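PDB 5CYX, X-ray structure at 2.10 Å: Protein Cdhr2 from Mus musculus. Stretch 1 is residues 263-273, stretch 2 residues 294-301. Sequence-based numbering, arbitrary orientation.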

# COMPACT_ATOMS: atom_id res chain seq x y z
N ASN A 263 -34.80 23.33 -28.18
CA ASN A 263 -34.92 24.75 -28.50
C ASN A 263 -35.01 25.00 -29.99
O ASN A 263 -34.47 24.22 -30.78
CB ASN A 263 -33.69 25.50 -27.98
CG ASN A 263 -34.06 26.80 -27.34
OD1 ASN A 263 -34.82 27.58 -27.90
ND2 ASN A 263 -33.57 27.03 -26.13
N SER A 264 -35.64 26.11 -30.37
CA SER A 264 -35.57 26.59 -31.75
C SER A 264 -35.97 28.05 -31.99
O SER A 264 -36.55 28.73 -31.13
CB SER A 264 -36.46 25.72 -32.65
OG SER A 264 -37.80 26.14 -32.63
N THR A 265 -35.66 28.52 -33.19
CA THR A 265 -36.34 29.66 -33.79
C THR A 265 -37.56 29.01 -34.47
O THR A 265 -37.40 28.06 -35.22
CB THR A 265 -35.43 30.38 -34.79
OG1 THR A 265 -35.21 29.56 -35.94
CG2 THR A 265 -34.07 30.71 -34.15
N ARG A 266 -38.77 29.50 -34.17
CA ARG A 266 -40.07 28.85 -34.54
C ARG A 266 -40.39 27.58 -33.73
O ARG A 266 -40.49 26.48 -34.29
CB ARG A 266 -40.20 28.57 -36.05
CG ARG A 266 -39.78 29.72 -36.96
CD ARG A 266 -40.64 30.96 -36.76
NE ARG A 266 -39.94 32.17 -37.18
CZ ARG A 266 -40.53 33.33 -37.46
NH1 ARG A 266 -39.77 34.36 -37.84
NH2 ARG A 266 -41.85 33.48 -37.38
N PRO A 267 -40.60 27.75 -32.41
CA PRO A 267 -41.11 26.64 -31.60
C PRO A 267 -42.35 26.01 -32.24
O PRO A 267 -43.19 26.72 -32.80
CB PRO A 267 -41.48 27.31 -30.28
CG PRO A 267 -40.56 28.50 -30.18
CD PRO A 267 -40.27 28.93 -31.59
N GLY A 268 -42.42 24.68 -32.19
CA GLY A 268 -43.53 23.94 -32.76
C GLY A 268 -43.37 23.50 -34.20
O GLY A 268 -44.02 22.54 -34.61
N TRP A 269 -42.56 24.18 -35.02
CA TRP A 269 -42.55 23.84 -36.45
C TRP A 269 -41.97 22.46 -36.71
O TRP A 269 -42.46 21.75 -37.59
CB TRP A 269 -41.82 24.88 -37.28
CG TRP A 269 -42.61 26.12 -37.52
CD1 TRP A 269 -43.68 26.59 -36.80
CD2 TRP A 269 -42.34 27.09 -38.53
NE1 TRP A 269 -44.11 27.77 -37.33
CE2 TRP A 269 -43.31 28.11 -38.39
CE3 TRP A 269 -41.40 27.18 -39.56
CZ2 TRP A 269 -43.35 29.22 -39.25
CZ3 TRP A 269 -41.43 28.30 -40.42
CH2 TRP A 269 -42.41 29.30 -40.25
N PHE A 270 -40.95 22.08 -35.93
CA PHE A 270 -40.33 20.75 -36.03
C PHE A 270 -40.25 20.00 -34.70
O PHE A 270 -40.11 20.61 -33.65
CB PHE A 270 -38.92 20.89 -36.58
CG PHE A 270 -38.87 21.62 -37.87
CD1 PHE A 270 -39.18 20.97 -39.06
CD2 PHE A 270 -38.52 22.98 -37.91
CE1 PHE A 270 -39.15 21.66 -40.27
CE2 PHE A 270 -38.50 23.66 -39.10
CZ PHE A 270 -38.81 23.01 -40.28
N ASP A 271 -40.33 18.68 -34.76
CA ASP A 271 -40.03 17.80 -33.60
C ASP A 271 -39.15 16.64 -34.09
O ASP A 271 -38.74 16.61 -35.27
CB ASP A 271 -41.34 17.33 -32.90
CG ASP A 271 -41.16 17.05 -31.38
OD1 ASP A 271 -40.03 17.04 -30.87
OD2 ASP A 271 -42.16 16.77 -30.66
N ILE A 272 -38.79 15.72 -33.19
CA ILE A 272 -37.89 14.60 -33.51
C ILE A 272 -38.35 13.30 -32.81
O ILE A 272 -38.87 13.37 -31.71
CB ILE A 272 -36.45 14.97 -33.12
CG1 ILE A 272 -35.48 13.94 -33.68
CG2 ILE A 272 -36.29 15.13 -31.60
CD1 ILE A 272 -34.05 14.44 -33.67
N ARG A 273 -38.17 12.15 -33.47
CA ARG A 273 -38.45 10.84 -32.88
C ARG A 273 -37.24 10.25 -32.15
O ARG A 273 -36.12 10.72 -32.32
CB ARG A 273 -38.87 9.84 -33.96
CG ARG A 273 -40.08 10.22 -34.76
CD ARG A 273 -40.79 9.00 -35.28
NE ARG A 273 -39.97 8.23 -36.22
CZ ARG A 273 -40.04 8.31 -37.55
NH1 ARG A 273 -40.91 9.12 -38.16
NH2 ARG A 273 -39.23 7.55 -38.29
N GLU A 294 -34.60 32.51 -44.90
CA GLU A 294 -35.51 31.38 -45.18
C GLU A 294 -35.14 30.10 -44.43
O GLU A 294 -35.29 28.99 -44.94
CB GLU A 294 -35.62 31.14 -46.69
CG GLU A 294 -35.98 32.38 -47.51
CD GLU A 294 -37.12 32.15 -48.50
OE1 GLU A 294 -37.12 31.12 -49.21
OE2 GLU A 294 -38.03 33.02 -48.56
N GLU A 295 -34.69 30.27 -43.18
CA GLU A 295 -34.05 29.21 -42.41
C GLU A 295 -34.52 29.14 -40.96
O GLU A 295 -34.65 30.18 -40.29
CB GLU A 295 -32.54 29.40 -42.40
CG GLU A 295 -31.82 28.69 -43.54
CD GLU A 295 -30.32 28.92 -43.50
OE1 GLU A 295 -29.81 29.44 -42.49
OE2 GLU A 295 -29.64 28.58 -44.50
N VAL A 296 -34.72 27.91 -40.49
CA VAL A 296 -34.96 27.63 -39.09
C VAL A 296 -33.74 26.94 -38.49
O VAL A 296 -33.19 26.00 -39.07
CB VAL A 296 -36.17 26.71 -38.93
CG1 VAL A 296 -36.61 26.69 -37.49
CG2 VAL A 296 -37.32 27.18 -39.82
N GLN A 297 -33.32 27.41 -37.31
CA GLN A 297 -32.29 26.75 -36.52
C GLN A 297 -32.95 26.01 -35.35
O GLN A 297 -33.84 26.55 -34.68
CB GLN A 297 -31.24 27.76 -36.02
CG GLN A 297 -30.33 28.32 -37.12
CD GLN A 297 -29.00 28.82 -36.60
OE1 GLN A 297 -28.51 29.89 -37.00
NE2 GLN A 297 -28.40 28.04 -35.72
N ILE A 298 -32.50 24.77 -35.12
CA ILE A 298 -33.14 23.83 -34.16
C ILE A 298 -32.08 23.16 -33.30
O ILE A 298 -31.10 22.64 -33.84
CB ILE A 298 -33.98 22.78 -34.95
CG1 ILE A 298 -35.45 23.00 -34.68
CG2 ILE A 298 -33.68 21.33 -34.61
CD1 ILE A 298 -36.03 24.10 -35.51
N GLN A 299 -32.25 23.22 -31.97
CA GLN A 299 -31.37 22.51 -31.05
C GLN A 299 -31.92 21.10 -30.73
O GLN A 299 -33.02 20.96 -30.20
CB GLN A 299 -31.21 23.28 -29.74
CG GLN A 299 -30.04 22.78 -28.90
CD GLN A 299 -29.97 23.48 -27.56
OE1 GLN A 299 -30.98 23.58 -26.87
NE2 GLN A 299 -28.79 23.97 -27.20
N VAL A 300 -31.11 20.08 -31.03
CA VAL A 300 -31.39 18.70 -30.75
C VAL A 300 -30.50 18.22 -29.59
O VAL A 300 -29.27 18.42 -29.58
CB VAL A 300 -31.18 17.82 -32.00
CG1 VAL A 300 -31.29 16.34 -31.65
CG2 VAL A 300 -32.21 18.18 -33.05
N THR A 301 -31.16 17.58 -28.64
CA THR A 301 -30.53 17.02 -27.46
C THR A 301 -30.68 15.51 -27.55
O THR A 301 -31.76 15.03 -27.82
CB THR A 301 -31.21 17.54 -26.18
OG1 THR A 301 -31.00 18.95 -26.08
CG2 THR A 301 -30.66 16.88 -24.93

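Stretch 1 meets the long strand 295–301 of stretch 2 twice, first mainly through its backbone, then, from Trp269 on, through apolar side chains. At Asn263 and Ser264 the two chains run antiparallel as neighbours in a sheet. Asn263 faces Gln299 in a hydrogen-bonded pair, with Gln299 N donating to Asn263 O at 2.7 Å and an N-H...O angle of 162°, a short and nearly straight bond. Their side chains lie on the same face of the sheet, where Asn263 CB comes within 3.5 Å of Gln299 OE1.

Ser264 pairs with Ile298 at a non-hydrogen-bonded position, so the backbones approach more closely, with 4.4 Å between the two CA atoms. Both side chains project to the other face, the one opposite Asn263 and Gln299, and the end of Ile298 comes nearer stretch 1, with its CD1 3.3 Å from Ser264 CB.

Thr265 lies beyond the strand but still bonds to Gln297 twice. Its backbone N donates to Gln297 O (3.1 Å, 160°), while the return bond uses a side chain: Gln297 N donates to Thr265 OG1 (3.2 Å, 158°). Gln297 thus has both its backbone N and O satisfied by one residue, while its own side chain leads away.

The chain then leaves stretch 2 through a type II turn from Arg266 to Trp269, closed by a hydrogen bond from Trp269 N to Arg266 O (3.2 Å). Pro267 and Gly268 make no contact with stretch 2; the backbone angles of Gly268 would press a CB against the preceding carbonyl oxygen, which accounts for glycine here.

From the end of the turn onward, contact is by apolar side chains. Trp269 CE3 approaches Val296 CG2 obliquely at 4.1 Å, and the same methyl lies at the edge of the Phe270 ring, 3.8 Å from Phe270 CE2. Phe270 CD2 also reaches Ile298 CD1 at 3.6 Å, so this buried ring touches both aliphatic residues. Strand 270–272 runs nearly parallel to strand 295–301, at 16°, but their axes stay 9.1 Å apart at closest approach, a spacing bridged by side chains.

Alternation along the strand turns Asp271 away from stretch 2; its OD1 instead accepts a weak hydrogen bond from Ile272 N (2.9 Å). Ile272 points back toward stretch 2, and its CD1 packs 3.9 Å from Val300 CG1, extending the buried apolar contact along the strand.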